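Side-chain contacts in MGS-M4 (PDB 4Q3M), which probably reduces aldehydes or ketones with a nicotinamide cofactor, as aldo-keto reductases do, although its natural substrate is unknown: residues E52-G55 with R56-D60; S61-R65 with E66-V70; F246-E250 with E251-S255. All blocks are in the same frame, centred on the assembly; numbering follows the deposited sequence.

Contact 1: E52-G55 with R56-D60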
loop_
_atom_site.group_PDB
_atom_site.type_symbol
_atom_site.label_atom_id
_atom_site.label_comp_id
_atom_site.label_asym_id
_atom_site.label_seq_id
_atom_site.Cartn_x
_atom_site.Cartn_y
_atom_site.Cartn_z
ATOM N N GLU A 52 -10.674 -15.115 25.083
ATOM C CA GLU A 52 -11.032 -15.959 26.211
ATOM C C GLU A 52 -9.802 -16.629 26.819
ATOM O O GLU A 52 -9.589 -16.571 28.031
ATOM C CB GLU A 52 -12.049 -17.015 25.777
ATOM C CG GLU A 52 -13.408 -16.449 25.402
ATOM C CD GLU A 52 -14.451 -17.531 25.205
ATOM O OE1 GLU A 52 -14.451 -18.508 25.983
ATOM O OE2 GLU A 52 -15.272 -17.404 24.273
ATOM N N GLU A 53 -8.992 -17.258 25.972
ATOM C CA GLU A 53 -7.800 -17.966 26.429
ATOM C C GLU A 53 -6.715 -17.007 26.908
ATOM O O GLU A 53 -5.982 -17.311 27.850
ATOM C CB GLU A 53 -7.249 -18.860 25.318
ATOM C CG GLU A 53 -8.171 -20.002 24.927
ATOM C CD GLU A 53 -7.536 -20.948 23.928
ATOM O OE1 GLU A 53 -6.374 -20.708 23.537
ATOM O OE2 GLU A 53 -8.197 -21.931 23.535
ATOM N N VAL A 54 -6.613 -15.853 26.256
ATOM C CA VAL A 54 -5.644 -14.837 26.651
ATOM C C VAL A 54 -5.994 -14.266 28.021
ATOM O O VAL A 54 -5.130 -14.136 28.889
ATOM C CB VAL A 54 -5.570 -13.691 25.618
ATOM C CG1 VAL A 54 -4.796 -12.508 26.182
ATOM C CG2 VAL A 54 -4.937 -14.181 24.325
ATOM N N GLY A 55 -7.269 -13.944 28.212
ATOM C CA GLY A 55 -7.735 -13.349 29.452
ATOM C C GLY A 55 -7.577 -14.240 30.669
ATOM O O GLY A 55 -7.297 -13.757 31.765
ATOM N N ARG A 56 -7.761 -15.544 30.481
ATOM C CA ARG A 56 -7.651 -16.492 31.585
ATOM C C ARG A 56 -6.196 -16.803 31.915
ATOM O O ARG A 56 -5.865 -17.123 33.057
ATOM C CB ARG A 56 -8.405 -17.783 31.260
ATOM C CG ARG A 56 -9.914 -17.622 31.253
ATOM C CD ARG A 56 -10.617 -18.939 30.978
ATOM N NE ARG A 56 -12.067 -18.775 30.912
ATOM C CZ ARG A 56 -12.716 -18.339 29.839
ATOM N NH1 ARG A 56 -12.042 -18.024 28.744
ATOM N NH2 ARG A 56 -14.036 -18.215 29.859
ATOM N N ALA A 57 -5.329 -16.706 30.912
ATOM C CA ALA A 57 -3.901 -16.908 31.120
ATOM C C ALA A 57 -3.323 -15.772 31.955
ATOM O O ALA A 57 -2.358 -15.957 32.697
ATOM C CB ALA A 57 -3.178 -17.015 29.789
ATOM N N ILE A 58 -3.928 -14.594 31.826
ATOM C CA ILE A 58 -3.507 -13.422 32.582
ATOM C C ILE A 58 -3.911 -13.546 34.051
ATOM O O ILE A 58 -3.151 -13.171 34.945
ATOM C CB ILE A 58 -4.103 -12.133 31.979
ATOM C CG1 ILE A 58 -3.564 -11.919 30.563
ATOM C CG2 ILE A 58 -3.781 -10.927 32.847
ATOM C CD1 ILE A 58 -4.145 -10.714 29.859
ATOM N N LYS A 59 -5.101 -14.086 34.295
ATOM C CA LYS A 59 -5.582 -14.291 35.659
ATOM C C LYS A 59 -4.719 -15.284 36.430
ATOM O O LYS A 59 -4.283 -15.007 37.548
ATOM C CB LYS A 59 -7.034 -14.780 35.654
ATOM C CG LYS A 59 -8.071 -13.701 35.395
ATOM C CD LYS A 59 -9.450 -14.162 35.850
ATOM C CE LYS A 59 -10.532 -13.176 35.444
ATOM N NZ LYS A 59 -10.248 -11.801 35.942
ATOM N N ASP A 60 -4.471 -16.441 35.825
ATOM C CA ASP A 60 -3.795 -17.540 36.505
ATOM C C ASP A 60 -2.284 -17.340 36.628
ATOM O O ASP A 60 -1.587 -18.181 37.195
ATOM C CB ASP A 60 -4.075 -18.857 35.774
ATOM C CG ASP A 60 -5.539 -19.248 35.817
ATOM O OD1 ASP A 60 -6.259 -18.776 36.721
ATOM O OD2 ASP A 60 -5.969 -20.031 34.943
#
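Helix 51-59, the helix of the beta-alpha-beta unit between strands 41-43 and 69-74 of the barrel, carries Glu-52 and Arg-56 one turn apart on its outer surface. The two side chains run side by side in the same direction. Arg-56 stays extended from CG to NE; its first torsion (chi1 -70°) sets CG anti to the carbonyl carbon, and the extended chain runs back beside the preceding turn. There NH1 lies 2.9 Å from Glu-52 O in a weak, bent hydrogen bond, while the Arg-56 backbone N gives the same carbonyl oxygen its regular helical bond; two donors of one residue thus share a single acceptor. Glu-52 CB sits at the guanidinium edge, in its plane. The carboxylate is turned 53° from that plane, and its OE1 stands 3.7 Å from Arg-56 NH1, a long salt bridge.

On the buried side Val-54 and Ile-58 also lie alongside one another, Val-54 CG1 meeting Ile-58 CD1 at 4.1 Å. Ala-57 packs on Tyr-28 and Val-31 of helix 26-37, and Glu-53 reaches the backbone N of Asn-25 ahead of that helix. An i to i+4 charged pair on the exposed side and an i to i+4 apolar pair on the buried side are what an amphipathic outer helix of a TIM barrel shows.

Contact 2: S61-R65 with E66-V70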
loop_
_atom_site.group_PDB
_atom_site.type_symbol
_atom_site.label_atom_id
_atom_site.label_comp_id
_atom_site.label_asym_id
_atom_site.label_seq_id
_atom_site.Cartn_x
_atom_site.Cartn_y
_atom_site.Cartn_z
ATOM N N SER A 61 -1.781 -16.226 36.106
ATOM C CA SER A 61 -0.343 -15.969 36.098
ATOM C C SER A 61 0.164 -15.434 37.436
ATOM O O SER A 61 1.374 -15.337 37.650
ATOM C CB SER A 61 0.014 -14.984 34.984
ATOM O OG SER A 61 -0.512 -13.697 35.257
ATOM N N ASN A 62 -0.766 -15.086 38.323
ATOM C CA ASN A 62 -0.448 -14.474 39.614
ATOM C C ASN A 62 0.351 -13.180 39.467
ATOM O O ASN A 62 1.107 -12.800 40.361
ATOM C CB ASN A 62 0.313 -15.457 40.509
ATOM C CG ASN A 62 -0.485 -16.707 40.815
ATOM O OD1 ASN A 62 -1.704 -16.736 40.650
ATOM N ND2 ASN A 62 0.200 -17.751 41.269
ATOM N N ILE A 63 0.176 -12.512 38.332
ATOM C CA ILE A 63 0.817 -11.225 38.084
ATOM C C ILE A 63 -0.234 -10.122 38.085
ATOM O O ILE A 63 -1.227 -10.215 37.363
ATOM C CB ILE A 63 1.581 -11.218 36.743
ATOM C CG1 ILE A 63 2.713 -12.248 36.768
ATOM C CG2 ILE A 63 2.131 -9.832 36.444
ATOM C CD1 ILE A 63 3.557 -12.258 35.513
ATOM N N PRO A 64 -0.021 -9.080 38.908
ATOM C CA PRO A 64 -0.946 -7.950 39.056
ATOM C C PRO A 64 -1.406 -7.369 37.719
ATOM O O PRO A 64 -0.588 -7.127 36.832
ATOM C CB PRO A 64 -0.120 -6.930 39.840
ATOM C CG PRO A 64 0.799 -7.763 40.657
ATOM C CD PRO A 64 1.148 -8.949 39.798
ATOM N N ARG A 65 -2.714 -7.159 37.596
ATOM C CA ARG A 65 -3.338 -6.702 36.358
ATOM C C ARG A 65 -2.732 -5.411 35.809
ATOM O O ARG A 65 -2.468 -5.306 34.611
ATOM C CB ARG A 65 -4.842 -6.511 36.581
ATOM C CG ARG A 65 -5.548 -5.708 35.500
ATOM C CD ARG A 65 -5.546 -6.434 34.167
ATOM N NE ARG A 65 -6.101 -5.605 33.101
ATOM C CZ ARG A 65 -5.381 -4.790 32.337
ATOM N NH1 ARG A 65 -4.071 -4.692 32.522
ATOM N NH2 ARG A 65 -5.970 -4.073 31.391
ATOM N N GLU A 66 -2.503 -4.439 36.685
ATOM C CA GLU A 66 -2.036 -3.122 36.258
ATOM C C GLU A 66 -0.594 -3.120 35.756
ATOM O O GLU A 66 -0.102 -2.098 35.279
ATOM C CB GLU A 66 -2.179 -2.112 37.398
ATOM C CG GLU A 66 -3.545 -1.455 37.469
ATOM C CD GLU A 66 -3.526 -0.158 38.253
ATOM O OE1 GLU A 66 -2.695 -0.031 39.177
ATOM O OE2 GLU A 66 -4.339 0.738 37.940
ATOM N N GLU A 67 0.082 -4.258 35.862
ATOM C CA GLU A 67 1.455 -4.363 35.388
ATOM C C GLU A 67 1.517 -5.108 34.058
ATOM O O GLU A 67 2.598 -5.383 33.539
ATOM C CB GLU A 67 2.331 -5.052 36.435
ATOM C CG GLU A 67 1.917 -4.743 37.866
ATOM C CD GLU A 67 2.971 -5.134 38.884
ATOM O OE1 GLU A 67 3.850 -5.955 38.549
ATOM O OE2 GLU A 67 2.917 -4.621 40.022
ATOM N N ILE A 68 0.348 -5.426 33.512
ATOM C CA ILE A 68 0.260 -6.092 32.217
ATOM C C ILE A 68 -0.524 -5.249 31.214
ATOM O O ILE A 68 -1.681 -4.899 31.450
ATOM C CB ILE A 68 -0.398 -7.478 32.333
ATOM C CG1 ILE A 68 0.367 -8.354 33.325
ATOM C CG2 ILE A 68 -0.471 -8.150 30.969
ATOM C CD1 ILE A 68 -0.217 -9.740 33.491
ATOM N N PHE A 69 0.117 -4.930 30.095
ATOM C CA PHE A 69 -0.503 -4.135 29.042
ATOM C C PHE A 69 -1.300 -5.030 28.099
ATOM O O PHE A 69 -0.733 -5.878 27.412
ATOM C CB PHE A 69 0.565 -3.358 28.267
ATOM C CG PHE A 69 0.024 -2.215 27.452
ATOM C CD1 PHE A 69 -0.535 -2.436 26.204
ATOM C CD2 PHE A 69 0.093 -0.917 27.929
ATOM C CE1 PHE A 69 -1.025 -1.384 25.455
ATOM C CE2 PHE A 69 -0.397 0.139 27.183
ATOM C CZ PHE A 69 -0.956 -0.097 25.944
ATOM N N VAL A 70 -2.615 -4.840 28.066
ATOM C CA VAL A 70 -3.477 -5.655 27.216
ATOM C C VAL A 70 -4.096 -4.839 26.088
ATOM O O VAL A 70 -4.815 -3.868 26.330
ATOM C CB VAL A 70 -4.604 -6.321 28.025
ATOM C CG1 VAL A 70 -5.445 -7.214 27.122
ATOM C CG2 VAL A 70 -4.027 -7.117 29.182
#
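The guanidinium of Arg-65 has Val-70 CG2 over one face, 4.0 Å above the plane and displaced toward the rim, and Ile-68 O at an edge, near the plane. NH1 is 2.6 Å from Ile-68 O. NH2 forms a salt bridge with Asp-101 OD2 and also bonds to Tyr-99 O; the same OD2 accepts from Val-70 N, and the ring of Tyr-99 adds a cation-pi contact to the arginine. Partners on several sides should hold the group's rotation, and the carboxylate probably steadies its positive charge. The bend that brings it there is in the arginine chain: CG lies opposite the backbone N (chi1 165°), and chi2 of 66° then turns the chain back toward the strand.

The side chain of Glu-67 crosses that of Pro-64 at a slant, Glu-67 CG 3.6 Å from Pro-64 CB and Glu-67 OE2 3.8 Å from Pro-64 CG. Both contacts are made across a short 3-10 turn, which leads the chain from the end of helix 51-59 into strand 69-74 of the barrel. Glu-67 N donates to Pro-64 O at 3.1 Å and Ile-68 N to Arg-65 O at 3.0 Å, successive i to i+3 bonds. In each the donor stands above the carbonyl plane, at least 50° out of it.

From before and after the turn, Ile-63 and Ile-68 meet and cross at about a right angle. The CG2 branch of Ile-63 rests on CD1 of Ile-68 at 3.8 Å, and Ile-68 also packs on Leu-35 of helix 26-37. Nearer the helix end, Ser-61 OG is hydrogen-bonded to Ile-58 O and receives a weak bond from Ile-63 N, 3.4 Å away.

Contact 3: F246-E250 with E251-S255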
loop_
_atom_site.group_PDB
_atom_site.type_symbol
_atom_site.label_atom_id
_atom_site.label_comp_id
_atom_site.label_asym_id
_atom_site.label_seq_id
_atom_site.Cartn_x
_atom_site.Cartn_y
_atom_site.Cartn_z
ATOM N N PHE A 246 21.809 -5.941 24.442
ATOM C CA PHE A 246 22.737 -5.463 23.424
ATOM C C PHE A 246 22.154 -4.279 22.660
ATOM O O PHE A 246 20.993 -3.916 22.849
ATOM C CB PHE A 246 23.104 -6.591 22.456
ATOM C CG PHE A 246 22.081 -6.828 21.380
ATOM C CD1 PHE A 246 22.364 -6.520 20.060
ATOM C CD2 PHE A 246 20.839 -7.359 21.687
ATOM C CE1 PHE A 246 21.429 -6.737 19.065
ATOM C CE2 PHE A 246 19.900 -7.579 20.698
ATOM C CZ PHE A 246 20.197 -7.269 19.385
ATOM N N THR A 247 22.970 -3.683 21.796
ATOM C CA THR A 247 22.566 -2.502 21.045
ATOM C C THR A 247 23.032 -2.579 19.595
ATOM O O THR A 247 23.879 -3.403 19.249
ATOM C CB THR A 247 23.123 -1.216 21.685
ATOM O OG1 THR A 247 22.747 -0.082 20.894
ATOM C CG2 THR A 247 24.640 -1.282 21.777
ATOM N N LEU A 248 22.472 -1.720 18.750
ATOM C CA LEU A 248 22.866 -1.652 17.348
ATOM C C LEU A 248 23.485 -0.294 17.034
ATOM O O LEU A 248 22.861 0.744 17.258
ATOM C CB LEU A 248 21.666 -1.912 16.436
ATOM C CG LEU A 248 21.022 -3.297 16.543
ATOM C CD1 LEU A 248 19.787 -3.384 15.662
ATOM C CD2 LEU A 248 22.023 -4.382 16.177
ATOM N N ASP A 249 24.709 -0.301 16.517
ATOM C CA ASP A 249 25.412 0.944 16.225
ATOM C C ASP A 249 24.938 1.568 14.917
ATOM O O ASP A 249 24.078 1.017 14.229
ATOM C CB ASP A 249 26.929 0.719 16.193
ATOM C CG ASP A 249 27.346 -0.383 15.233
ATOM O OD1 ASP A 249 26.769 -0.489 14.130
ATOM O OD2 ASP A 249 28.269 -1.148 15.585
ATOM N N GLU A 250 25.517 2.717 14.580
ATOM C CA GLU A 250 25.107 3.485 13.410
ATOM C C GLU A 250 25.275 2.712 12.103
ATOM O O GLU A 250 24.384 2.725 11.253
ATOM C CB GLU A 250 25.896 4.795 13.339
ATOM C CG GLU A 250 25.747 5.540 12.022
ATOM C CD GLU A 250 26.450 6.883 12.030
ATOM O OE1 GLU A 250 27.274 7.122 12.939
ATOM O OE2 GLU A 250 26.180 7.701 11.125
ATOM N N GLU A 251 26.411 2.037 11.946
ATOM C CA GLU A 251 26.691 1.325 10.703
ATOM C C GLU A 251 25.774 0.114 10.550
ATOM O O GLU A 251 25.468 -0.297 9.432
ATOM C CB GLU A 251 28.162 0.898 10.635
ATOM C CG GLU A 251 28.449 -0.509 11.138
ATOM C CD GLU A 251 29.841 -0.983 10.771
ATOM O OE1 GLU A 251 30.046 -2.211 10.673
ATOM O OE2 GLU A 251 30.730 -0.127 10.578
ATOM N N ASP A 252 25.331 -0.447 11.672
ATOM C CA ASP A 252 24.355 -1.530 11.642
ATOM C C ASP A 252 23.026 -1.014 11.113
ATOM O O ASP A 252 22.437 -1.601 10.207
ATOM C CB ASP A 252 24.162 -2.142 13.033
ATOM C CG ASP A 252 25.300 -3.059 13.433
ATOM O OD1 ASP A 252 25.952 -3.632 12.534
ATOM O OD2 ASP A 252 25.539 -3.214 14.649
ATOM N N MET A 253 22.570 0.096 11.686
ATOM C CA MET A 253 21.299 0.704 11.310
ATOM C C MET A 253 21.273 1.106 9.840
ATOM O O MET A 253 20.256 0.952 9.164
ATOM C CB MET A 253 21.018 1.923 12.190
ATOM C CG MET A 253 20.827 1.586 13.658
ATOM S SD MET A 253 19.384 0.543 13.930
ATOM C CE MET A 253 18.072 1.660 13.440
ATOM N N LYS A 254 22.396 1.620 9.350
ATOM C CA LYS A 254 22.494 2.031 7.956
ATOM C C LYS A 254 22.604 0.814 7.042
ATOM O O LYS A 254 22.272 0.884 5.859
ATOM C CB LYS A 254 23.691 2.962 7.752
ATOM C CG LYS A 254 23.354 4.228 6.981
ATOM C CD LYS A 254 22.164 4.944 7.602
ATOM C CE LYS A 254 21.838 6.231 6.862
ATOM N NZ LYS A 254 20.396 6.588 6.983
ATOM N N SER A 255 23.069 -0.299 7.600
ATOM C CA SER A 255 23.160 -1.549 6.856
ATOM C C SER A 255 21.790 -2.216 6.771
ATOM O O SER A 255 21.451 -2.839 5.765
ATOM C CB SER A 255 24.173 -2.493 7.507
ATOM O OG SER A 255 24.467 -3.590 6.662
#
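Asp-249 OD1 accepts a hydrogen bond from Asp-252 N at 2.8 Å, met nearly along the C-O axis of the carboxylate. This is the N-cap bond of helix 250-257. A chi1 of 55° tucks the Asp-249 carboxylate between its own N and carbonyl carbon, which turns OD1 back over the first helical turn. The main chain adds a straight bond there, Met-253 N to Asp-249 O at 3.1 Å, lying in the carbonyl plane, and Lys-254 N continues the ladder to Glu-250 O.

The cap brings two acids together. Asp-249 OD1 and Asp-252 OD2 are 3.0 Å apart, the side chains crossing obliquely with their carboxylate planes only 24° from parallel. Two like charges this close would probably repel, but Lys-207 NZ forms salt bridges with OD2 of both residues, and His-208 NE2 is hydrogen-bonded to Asp-252 OD2. The lysine probably offsets the repulsion, as may the helix N terminus.

Apolar atoms lie beside the cap. Leu-248 CD2 lies 4.0 Å from Asp-252 OD2, and Leu-248 CB is 4.2 Å from Met-253 SD. Further out, Glu-222 OE2 is hydrogen-bonded to Leu-248 N and Thr-247 OG1. The start of helix 250-257 packs against helix 199-207 through Leu-248 and Asp-252 on Ile-204, and against helix 212-222 through Met-253 on Trp-219.

In the fold
Read from the N terminus, the three contacts lie in series, and none nests within or crosses another. Contact 1 spans successive turns of helix 51-59 after strand 41-43; contact 2 follows directly, closing the short turn that brings the chain back into strand 69-74. Together they cover the return half of one beta-alpha-beta unit, and they touch where Ile-58 packs on Ile-68 and Val-70, joining helix to strand. Contact 3 comes much later, beyond the last barrel strand, 226-227, and joins the loop after helix 234-241 to helix 250-257, beside helices 199-207 and 212-222. The centres of contacts 1 and 3 are about 38 Å apart, on opposite sides of the chain's centre.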